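Local coordinates for protein Vng1086c (PDB 2GF4) that is of unknown function but binds calcium ions and belongs to the uncharacterised family UPF0058, at the interface of chains A and B. Sequence-based numbering; all coordinates share one arbitrary frame. Chains: chain A/B, Protein Vng1086c.

Contact 1: the interface of chains A and B. Residues chain A 9, 12-13, 16, 55, 62; chain B 13, 16, 62, 66.
A:Met13 and B:Met13, both selenomethionines, carry CG anti to the carbonyl carbon (chi1 -79°), and bends at chi2 and chi3 curl each chain so that the two seleniums come together. The side chains cross at about a right angle, SE of A:Met13 lying 3.8 Å from SE of B:Met13. This is a purely apolar helix-helix contact of a UPF0058 protein, with helices 3-21 and 48-71 supplied by both chains. Each selenium also meets a leucine tip to tip: SE of A:Met13 touches CD2 of B:Leu62 at 3.6 Å, and SE of B:Met13 repeats this with A:Leu62. The side chain of B:Ile16, the residue with most surface hidden here, crosses that of A:Leu9 at about a right angle. CG2 of B:Ile16 sits 3.9 Å from the CD1 methyl of A:Leu9, and CD1 of B:Ile16 reaches the beta-carbon CB of A:Gln12 at 3.5 Å. The CG1 carbons of A:Ile16 and B:Ile16 face each other at 4.0 Å. Farther along, B:Met66 bends at chi2 and chi3 past A:Val55, its SE 3.8 Å from the CG1 methyl. CE of B:Met66 meets CD2 of A:Leu9 tip to tip at 3.7 Å.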
ATOM      1  N   LEU A   9      15.145  13.548  -1.751  1.00 25.53           N
ATOM      2  CA  LEU A   9      14.285  12.589  -1.055  1.00 22.04           C
ATOM      3  C   LEU A   9      14.669  11.194  -1.536  1.00 18.58           C
ATOM      4  O   LEU A   9      14.826  10.287  -0.714  1.00 20.12           O
ATOM      5  CB  LEU A   9      12.826  12.897  -1.382  1.00 17.68           C
ATOM      6  CG  LEU A   9      11.776  12.025  -0.685  1.00 19.63           C
ATOM      7  CD1 LEU A   9      11.878  12.200   0.782  1.00 20.36           C
ATOM      8  CD2 LEU A   9      10.417  12.416  -1.132  1.00 20.19           C
ATOM      9  N   GLN A  12      17.969  10.044   0.093  1.00 23.08           N
ATOM     10  CA  GLN A  12      17.816   9.591   1.466  1.00 23.96           C
ATOM     11  C   GLN A  12      17.057   8.262   1.571  1.00 23.63           C
ATOM     12  O   GLN A  12      17.417   7.437   2.417  1.00 21.74           O
ATOM     13  CB  GLN A  12      17.139  10.681   2.301  1.00 26.20           C
ATOM     14  CG  GLN A  12      18.045  11.890   2.576  1.00 30.16           C
ATOM     15  CD  GLN A  12      19.385  11.520   3.197  1.00 32.01           C
ATOM     16  OE1 GLN A  12      19.493  10.590   3.991  1.00 33.78           O
ATOM     17  NE2 GLN A  12      20.398  12.290   2.858  1.00 33.57           N
HETATM   18  N   MSE A  13      16.035   8.035   0.746  1.00 22.11           N
HETATM   19  CA  MSE A  13      15.313   6.766   0.810  1.00 21.90           C
HETATM   20  C   MSE A  13      16.256   5.651   0.401  1.00 21.80           C
HETATM   21  O   MSE A  13      16.049   4.503   0.816  1.00 19.69           O
HETATM   22  CB  MSE A  13      14.111   6.796  -0.115  1.00 23.03           C
HETATM   23  CG  MSE A  13      12.956   7.571   0.541  1.00 24.70           C
HETATM   24 SE   MSE A  13      12.352   6.710   2.294  1.00 37.21          SE
HETATM   25  CE  MSE A  13      11.561   4.898   1.689  1.00 28.07           C
ATOM     26  N   ILE A  16      17.968   4.800   3.430  1.00 24.42           N
ATOM     27  CA  ILE A  16      17.131   3.936   4.281  1.00 24.16           C
ATOM     28  C   ILE A  16      17.274   2.476   3.790  1.00 25.29           C
ATOM     29  O   ILE A  16      17.534   1.572   4.594  1.00 23.87           O
ATOM     30  CB  ILE A  16      15.653   4.389   4.194  1.00 24.70           C
ATOM     31  CG1 ILE A  16      15.475   5.772   4.830  1.00 23.66           C
ATOM     32  CG2 ILE A  16      14.792   3.416   4.891  1.00 22.60           C
ATOM     33  CD1 ILE A  16      15.534   5.769   6.249  1.00 24.00           C
ATOM     34  N   VAL A  55      10.538   6.818  -5.513  1.00 20.38           N
ATOM     35  CA  VAL A  55      10.343   6.994  -4.078  1.00 21.86           C
ATOM     36  C   VAL A  55       9.122   6.190  -3.634  1.00 24.03           C
ATOM     37  O   VAL A  55       9.129   5.620  -2.542  1.00 23.72           O
ATOM     38  CB  VAL A  55      10.225   8.464  -3.758  1.00 21.72           C
ATOM     39  CG1 VAL A  55       9.746   8.646  -2.358  1.00 18.46           C
ATOM     40  CG2 VAL A  55      11.602   9.078  -3.891  1.00 21.06           C
ATOM     41  N   LEU A  62       9.383  -0.620   1.914  1.00 27.06           N
ATOM     42  CA  LEU A  62       9.768  -0.640   3.307  1.00 26.56           C
ATOM     43  C   LEU A  62       8.532  -1.059   4.102  1.00 24.58           C
ATOM     44  O   LEU A  62       8.645  -1.888   4.999  1.00 21.98           O
ATOM     45  CB  LEU A  62      10.209   0.748   3.710  1.00 28.24           C
ATOM     46  CG  LEU A  62      10.873   0.823   5.067  1.00 32.19           C
ATOM     47  CD1 LEU A  62      12.199   0.106   5.020  1.00 33.39           C
ATOM     48  CD2 LEU A  62      11.066   2.265   5.410  1.00 31.65           C
TER
HETATM   49  N   MSE B  13      13.455   7.289   9.385  1.00 22.11           N
HETATM   50  CA  MSE B  13      12.218   7.540   8.649  1.00 21.90           C
HETATM   51  C   MSE B  13      11.596   8.822   9.167  1.00 21.80           C
HETATM   52  O   MSE B  13      10.851   9.475   8.425  1.00 19.69           O
HETATM   53  CB  MSE B  13      11.253   6.384   8.829  1.00 23.03           C
HETATM   54  CG  MSE B  13      11.648   5.215   7.912  1.00 24.70           C
HETATM   55 SE   MSE B  13      11.605   5.739   5.937  1.00 37.21          SE
HETATM   56  CE  MSE B  13       9.601   6.098   5.581  1.00 28.07           C
ATOM     57  N   ILE B  16      13.213  11.403   7.282  1.00 24.42           N
ATOM     58  CA  ILE B  16      12.619  11.523   5.939  1.00 24.16           C
ATOM     59  C   ILE B  16      11.346  12.396   6.042  1.00 25.29           C
ATOM     60  O   ILE B  16      11.182  13.350   5.271  1.00 23.87           O
ATOM     61  CB  ILE B  16      12.264  10.117   5.396  1.00 24.70           C
ATOM     62  CG1 ILE B  16      13.535   9.302   5.136  1.00 23.66           C
ATOM     63  CG2 ILE B  16      11.500  10.246   4.142  1.00 22.60           C
ATOM     64  CD1 ILE B  16      14.261   9.713   3.987  1.00 24.00           C
ATOM     65  N   LEU B  62       4.620   7.896   2.896  1.00 27.06           N
ATOM     66  CA  LEU B  62       5.464   8.555   1.926  1.00 26.56           C
ATOM     67  C   LEU B  62       4.999   8.090   0.547  1.00 24.58           C
ATOM     68  O   LEU B  62       4.872   8.913  -0.355  1.00 21.98           O
ATOM     69  CB  LEU B  62       6.897   8.142   2.167  1.00 28.24           C
ATOM     70  CG  LEU B  62       7.918   8.941   1.388  1.00 32.19           C
ATOM     71  CD1 LEU B  62       7.943  10.360   1.899  1.00 33.39           C
ATOM     72  CD2 LEU B  62       9.252   8.293   1.570  1.00 31.65           C
HETATM   73  N   MSE B  66       3.482  10.335  -2.763  1.00 26.14           N
HETATM   74  CA  MSE B  66       4.021  10.353  -4.126  1.00 25.01           C
HETATM   75  C   MSE B  66       2.896  10.067  -5.090  1.00 24.88           C
HETATM   76  O   MSE B  66       2.859  10.625  -6.180  1.00 24.69           O
HETATM   77  CB  MSE B  66       5.004   9.240  -4.311  1.00 25.56           C
HETATM   78  CG  MSE B  66       6.192   9.396  -3.408  1.00 26.52           C
HETATM   79 SE   MSE B  66       7.253  11.160  -3.677  1.00 37.91          SE
HETATM   80  CE  MSE B  66       6.811  12.321  -2.044  1.00 27.01           C
TER

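Contact 2: the interface of chains A and B. Residues chain A 56, 59-60, 63; chain B 59-60, 63, 67.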
ATOM      1  N   PHE A  56       8.092   6.144  -4.473  1.00 24.03           N
ATOM      2  CA  PHE A  56       6.896   5.347  -4.188  1.00 25.09           C
ATOM      3  C   PHE A  56       7.302   3.886  -3.960  1.00 24.83           C
ATOM      4  O   PHE A  56       6.924   3.284  -2.954  1.00 25.24           O
ATOM      5  CB  PHE A  56       5.971   5.415  -5.399  1.00 25.06           C
ATOM      6  CG  PHE A  56       4.746   4.593  -5.249  1.00 28.31           C
ATOM      7  CD1 PHE A  56       4.709   3.278  -5.680  1.00 29.77           C
ATOM      8  CD2 PHE A  56       3.597   5.150  -4.724  1.00 29.41           C
ATOM      9  CE1 PHE A  56       3.567   2.537  -5.536  1.00 29.85           C
ATOM     10  CE2 PHE A  56       2.461   4.406  -4.582  1.00 30.21           C
ATOM     11  CZ  PHE A  56       2.439   3.111  -5.001  1.00 30.02           C
ATOM     12  N   GLY A  59       9.180   3.529  -0.508  1.00 27.44           N
ATOM     13  CA  GLY A  59       8.301   3.646   0.655  1.00 28.17           C
ATOM     14  C   GLY A  59       7.430   2.413   0.760  1.00 27.28           C
ATOM     15  O   GLY A  59       7.312   1.805   1.816  1.00 28.61           O
ATOM     16  N   ASN A  60       6.795   2.059  -0.338  1.00 29.52           N
ATOM     17  CA  ASN A  60       5.961   0.901  -0.375  1.00 29.80           C
ATOM     18  C   ASN A  60       6.688  -0.331   0.060  1.00 27.12           C
ATOM     19  O   ASN A  60       6.162  -1.141   0.817  1.00 24.16           O
ATOM     20  CB  ASN A  60       5.549   0.704  -1.765  1.00 35.15           C
ATOM     21  CG  ASN A  60       4.170   0.374  -1.851  1.00 42.08           C
ATOM     22  OD1 ASN A  60       3.810  -0.759  -2.107  1.00 47.51           O
ATOM     23  ND2 ASN A  60       3.334   1.355  -1.586  1.00 47.04           N
ATOM     24  N   ALA A  63       7.364  -0.520   3.780  1.00 24.10           N
ATOM     25  CA  ALA A  63       6.169  -0.880   4.535  1.00 25.48           C
ATOM     26  C   ALA A  63       5.816  -2.347   4.365  1.00 28.21           C
ATOM     27  O   ALA A  63       5.442  -2.990   5.342  1.00 29.61           O
ATOM     28  CB  ALA A  63       5.066  -0.020   4.109  1.00 22.50           C
TER
ATOM     29  N   GLY B  59       6.438   4.586   5.873  1.00 27.44           N
ATOM     30  CA  GLY B  59       6.714   4.157   4.503  1.00 28.17           C
ATOM     31  C   GLY B  59       5.458   4.284   3.667  1.00 27.28           C
ATOM     32  O   GLY B  59       5.474   4.839   2.577  1.00 28.61           O
ATOM     33  N   ASN B  60       4.370   3.743   4.173  1.00 29.52           N
ATOM     34  CA  ASN B  60       3.117   3.816   3.494  1.00 29.80           C
ATOM     35  C   ASN B  60       2.730   5.225   3.176  1.00 27.12           C
ATOM     36  O   ASN B  60       2.267   5.521   2.078  1.00 24.16           O
ATOM     37  CB  ASN B  60       2.100   3.270   4.393  1.00 35.15           C
ATOM     38  CG  ASN B  60       1.203   2.418   3.697  1.00 42.08           C
ATOM     39  OD1 ASN B  60       0.069   2.775   3.439  1.00 47.51           O
ATOM     40  ND2 ASN B  60       1.699   1.260   3.316  1.00 47.04           N
ATOM     41  N   ALA B  63       4.728   6.803   0.374  1.00 24.10           N
ATOM     42  CA  ALA B  63       4.305   6.323  -0.936  1.00 25.48           C
ATOM     43  C   ALA B  63       2.968   6.911  -1.347  1.00 28.21           C
ATOM     44  O   ALA B  63       2.805   7.275  -2.509  1.00 29.61           O
ATOM     45  CB  ALA B  63       4.252   4.862  -0.908  1.00 22.50           C
ATOM     46  N   SER B  67       2.040   9.129  -4.732  1.00 26.24           N
ATOM     47  CA  SER B  67       0.926   8.770  -5.580  1.00 29.96           C
ATOM     48  C   SER B  67      -0.009   9.957  -5.805  1.00 30.40           C
ATOM     49  O   SER B  67      -0.418  10.208  -6.945  1.00 27.35           O
ATOM     50  CB  SER B  67       0.152   7.669  -4.913  1.00 32.72           C
ATOM     51  OG  SER B  67      -0.752   7.128  -5.852  1.00 38.92           O
TER
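A:Gly59 and B:Gly59 meet backbone to backbone where the two copies of helix 48-71 pack together, the carbonyl O of A:Gly59 lying 3.6 Å from the carbonyl C of B:Gly59. With no side chain at either position, the helix backbones can approach closely. The methyl of B:Ala63, which loses more surface than any other residue here, fits against chain A, its CB 3.7 Å from the backbone O of A:Phe56. A:Phe56 holds CG anti to its backbone N (chi1 178°), which sends the ring across to chain B beside this alanine. CD2 of A:Phe56 lies 3.2 Å from the carbonyl O of B:Ala63, and CE2 of A:Phe56 is 4.0 Å from CB of B:Ser67. The CD2-CE2 edge of the ring thus spans one turn of the partner helix. Toward the rim come the asparagine amides. ND2 of A:Asn60 lies 3.7 Å from the CB methyl of B:Ala63, and B:Asn60 treats A:Ala63 in the same way. No hydrogen bond joins the chains in this patch. Small residues at the centre, flanked by ring and amides, let helix 48-71 pack on its own copy, which probably helps to hold a two-fold dimer together.

Contact 3: the interface of chains A and B. Residues chain A 23-25, 66, 69, 73; chain B 1, 6, 9, 52.
B:Met1, the selenomethionine at the chain start, reaches between A:Phe23 and A:Met66. With CG anti to the backbone N (chi1 175°), its chain stays extended until a bend at chi3 turns the methyl CE toward A:Met66. The side chains of B:Met1 and A:Phe23 cross obliquely, SE of B:Met1 beside the ring edge and raised from its plane, 3.6 Å from CD2 of A:Phe23. CE of B:Met1 meets CE of A:Met66 at 3.7 Å, the side chains roughly at right angles, and borders OD1 of A:Asp69. B:Lys52 of helix 48-71 crosses the A:Asp69 side chain at about a right angle and forms a salt bridge, its ammonium NZ 2.9 Å from OD2. The oxygen is met on its anti side, 32° out of the carboxylate plane. A:Ser73 supports the pair: its hydroxyl OG donates to the backbone O of A:Asp69 at 3.0 Å and can accept from NZ of B:Lys52, 3.2 Å away. Water 1 joins the same NZ to the same OG. At the other end, the terminal amine N of B:Met1 donates to the backbone O of A:Asp24 at 2.9 Å, from 35° above the carbonyl plane. Water 2, 2.7 Å from N of B:Met1, links it to OD2 of A:Asp24.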
ATOM      1  N   PHE A  23      20.503  -4.846   8.120  1.00 37.42           N
ATOM      2  CA  PHE A  23      20.053  -5.443   9.373  1.00 38.27           C
ATOM      3  C   PHE A  23      20.156  -6.957   9.459  1.00 40.71           C
ATOM      4  O   PHE A  23      20.458  -7.659   8.493  1.00 40.26           O
ATOM      5  CB  PHE A  23      18.617  -5.021   9.680  1.00 34.37           C
ATOM      6  CG  PHE A  23      18.455  -3.556   9.961  1.00 31.82           C
ATOM      7  CD1 PHE A  23      19.510  -2.792  10.443  1.00 32.02           C
ATOM      8  CD2 PHE A  23      17.240  -2.946   9.775  1.00 31.02           C
ATOM      9  CE1 PHE A  23      19.331  -1.443  10.699  1.00 31.75           C
ATOM     10  CE2 PHE A  23      17.074  -1.613  10.031  1.00 30.83           C
ATOM     11  CZ  PHE A  23      18.111  -0.865  10.498  1.00 30.19           C
ATOM     12  N   ASP A  24      19.930  -7.441  10.663  1.00 45.60           N
ATOM     13  CA  ASP A  24      19.966  -8.851  10.932  1.00 49.77           C
ATOM     14  C   ASP A  24      18.752  -9.549  10.369  1.00 48.47           C
ATOM     15  O   ASP A  24      17.619  -9.103  10.567  1.00 47.04           O
ATOM     16  CB  ASP A  24      19.932  -9.079  12.411  1.00 55.60           C
ATOM     17  CG  ASP A  24      20.581 -10.358  12.789  1.00 63.00           C
ATOM     18  OD1 ASP A  24      21.715 -10.567  12.333  1.00 67.63           O
ATOM     19  OD2 ASP A  24      20.002 -11.164  13.530  1.00 67.92           O
ATOM     20  N   HIS A  25      18.978 -10.667   9.704  1.00 48.12           N
ATOM     21  CA  HIS A  25      17.863 -11.424   9.200  1.00 49.30           C
ATOM     22  C   HIS A  25      16.760 -10.657   8.551  1.00 44.66           C
ATOM     23  O   HIS A  25      15.602 -10.759   8.961  1.00 43.44           O
ATOM     24  CB  HIS A  25      17.281 -12.261  10.321  1.00 58.04           C
ATOM     25  CG  HIS A  25      18.123 -13.446  10.671  1.00 68.92           C
ATOM     26  ND1 HIS A  25      19.427 -13.326  11.094  1.00 73.62           N
ATOM     27  CD2 HIS A  25      17.855 -14.770  10.635  1.00 73.51           C
ATOM     28  CE1 HIS A  25      19.924 -14.527  11.313  1.00 76.75           C
ATOM     29  NE2 HIS A  25      18.991 -15.419  11.040  1.00 76.78           N
HETATM   30  N   MSE A  66       7.906  -4.418   6.675  1.00 26.14           N
HETATM   31  CA  MSE A  66       7.482  -4.376   8.077  1.00 25.01           C
HETATM   32  C   MSE A  66       6.294  -5.291   8.248  1.00 24.88           C
HETATM   33  O   MSE A  66       6.157  -5.940   9.278  1.00 24.69           O
HETATM   34  CB  MSE A  66       6.991  -3.007   8.432  1.00 25.56           C
HETATM   35  CG  MSE A  66       8.078  -1.981   8.310  1.00 26.52           C
HETATM   36 SE   MSE A  66       9.733  -2.334   9.512  1.00 37.91          SE
HETATM   37  CE  MSE A  66      11.216  -2.954   8.237  1.00 27.01           C
ATOM     38  N   ASP A  69       7.416  -8.941   8.218  1.00 29.45           N
ATOM     39  CA  ASP A  69       8.089  -9.272   9.436  1.00 29.99           C
ATOM     40  C   ASP A  69       7.080  -9.454  10.579  1.00 29.65           C
ATOM     41  O   ASP A  69       7.261 -10.348  11.403  1.00 30.92           O
ATOM     42  CB  ASP A  69       9.062  -8.181   9.750  1.00 32.15           C
ATOM     43  CG  ASP A  69       9.779  -8.428  11.012  1.00 35.12           C
ATOM     44  OD1 ASP A  69      11.006  -8.404  11.014  1.00 37.33           O
ATOM     45  OD2 ASP A  69       9.113  -8.676  12.034  1.00 38.36           O
ATOM     46  N   SER A  73       6.031 -12.949  12.752  1.00 40.76           N
ATOM     47  CA  SER A  73       6.468 -13.150  14.126  1.00 41.49           C
ATOM     48  C   SER A  73       5.218 -13.160  14.979  1.00 41.62           C
ATOM     49  O   SER A  73       4.854 -14.206  15.517  1.00 41.79           O
ATOM     50  CB  SER A  73       7.454 -12.079  14.578  1.00 40.31           C
ATOM     51  OG  SER A  73       6.972 -10.770  14.335  1.00 38.93           O
TER
HETATM   52  N   MSE B   1      15.524  -8.857  12.585  1.00 38.90           N
HETATM   53  CA  MSE B   1      15.854  -7.424  12.827  1.00 38.25           C
HETATM   54  C   MSE B   1      15.850  -7.124  14.325  1.00 36.59           C
HETATM   55  O   MSE B   1      14.839  -7.299  14.999  1.00 34.96           O
HETATM   56  CB  MSE B   1      14.845  -6.532  12.094  1.00 49.03           C
HETATM   57  CG  MSE B   1      15.003  -5.043  12.351  1.00 51.99           C
HETATM   58 SE   MSE B   1      14.026  -3.974  11.062  1.00 57.68          SE
HETATM   59  CE  MSE B   1      12.267  -4.718  11.341  1.00 54.25           C
ATOM     60  N   LEU B   6      15.727  -1.545  14.584  1.00 26.68           N
ATOM     61  CA  LEU B   6      14.409  -0.997  14.284  1.00 26.73           C
ATOM     62  C   LEU B   6      14.252   0.431  14.811  1.00 26.50           C
ATOM     63  O   LEU B   6      13.609   1.252  14.149  1.00 23.58           O
ATOM     64  CB  LEU B   6      13.375  -1.926  14.886  1.00 27.82           C
ATOM     65  CG  LEU B   6      11.880  -1.661  14.691  1.00 29.33           C
ATOM     66  CD1 LEU B   6      11.474  -1.680  13.243  1.00 32.66           C
ATOM     67  CD2 LEU B   6      11.162  -2.731  15.429  1.00 28.05           C
ATOM     68  N   LEU B   9      15.955   2.612  12.435  1.00 25.53           N
ATOM     69  CA  LEU B   9      15.202   2.733  11.185  1.00 22.04           C
ATOM     70  C   LEU B   9      14.088   3.749  11.416  1.00 18.58           C
ATOM     71  O   LEU B   9      13.885   4.632  10.577  1.00 20.12           O
ATOM     72  CB  LEU B   9      14.627   1.369  10.813  1.00 17.68           C
ATOM     73  CG  LEU B   9      13.856   1.294   9.491  1.00 19.63           C
ATOM     74  CD1 LEU B   9      14.758   1.641   8.369  1.00 20.36           C
ATOM     75  CD2 LEU B   9      13.328  -0.077   9.290  1.00 20.19           C
ATOM     76  N   LYS B  52       7.607  -1.351  14.510  1.00 23.90           N
ATOM     77  CA  LYS B  52       7.422  -1.860  13.146  1.00 25.68           C
ATOM     78  C   LYS B  52       6.202  -1.172  12.563  1.00 23.58           C
ATOM     79  O   LYS B  52       6.226  -0.766  11.409  1.00 22.66           O
ATOM     80  CB  LYS B  52       7.134  -3.346  13.167  1.00 26.67           C
ATOM     81  CG  LYS B  52       8.374  -4.140  13.389  1.00 30.59           C
ATOM     82  CD  LYS B  52       8.109  -5.572  13.046  1.00 35.33           C
ATOM     83  CE  LYS B  52       8.441  -6.404  14.242  1.00 37.59           C
ATOM     84  NZ  LYS B  52       7.642  -7.645  14.272  1.00 40.37           N
TER
HETATM   85  O   HOH W   1       6.924  -8.532  16.622  1.00 57.14           O
HETATM   86  O   HOH W   2      17.068 -10.394  14.150  1.00 61.63           O

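Contact 1 and contact 2 are neighbours, the centres of their C-alpha atoms about 8 Å apart, while contact 3 lies about 17 Å from each. Helix 48-71 runs through all three, and helix 3-21 serves contacts 1 and 3. Met66 ties the outer patch to contact 1: its chain B copy takes part there and its chain A copy in contact 3, each facing Leu9 of the partner. Two-fold symmetry gives every contact a twin, so the polar pairs of contact 3 occur at both ends of the apolar middle. This pairing is consistent with a dimer within the deposited four-chain assembly, though the structure alone does not show the form in solution.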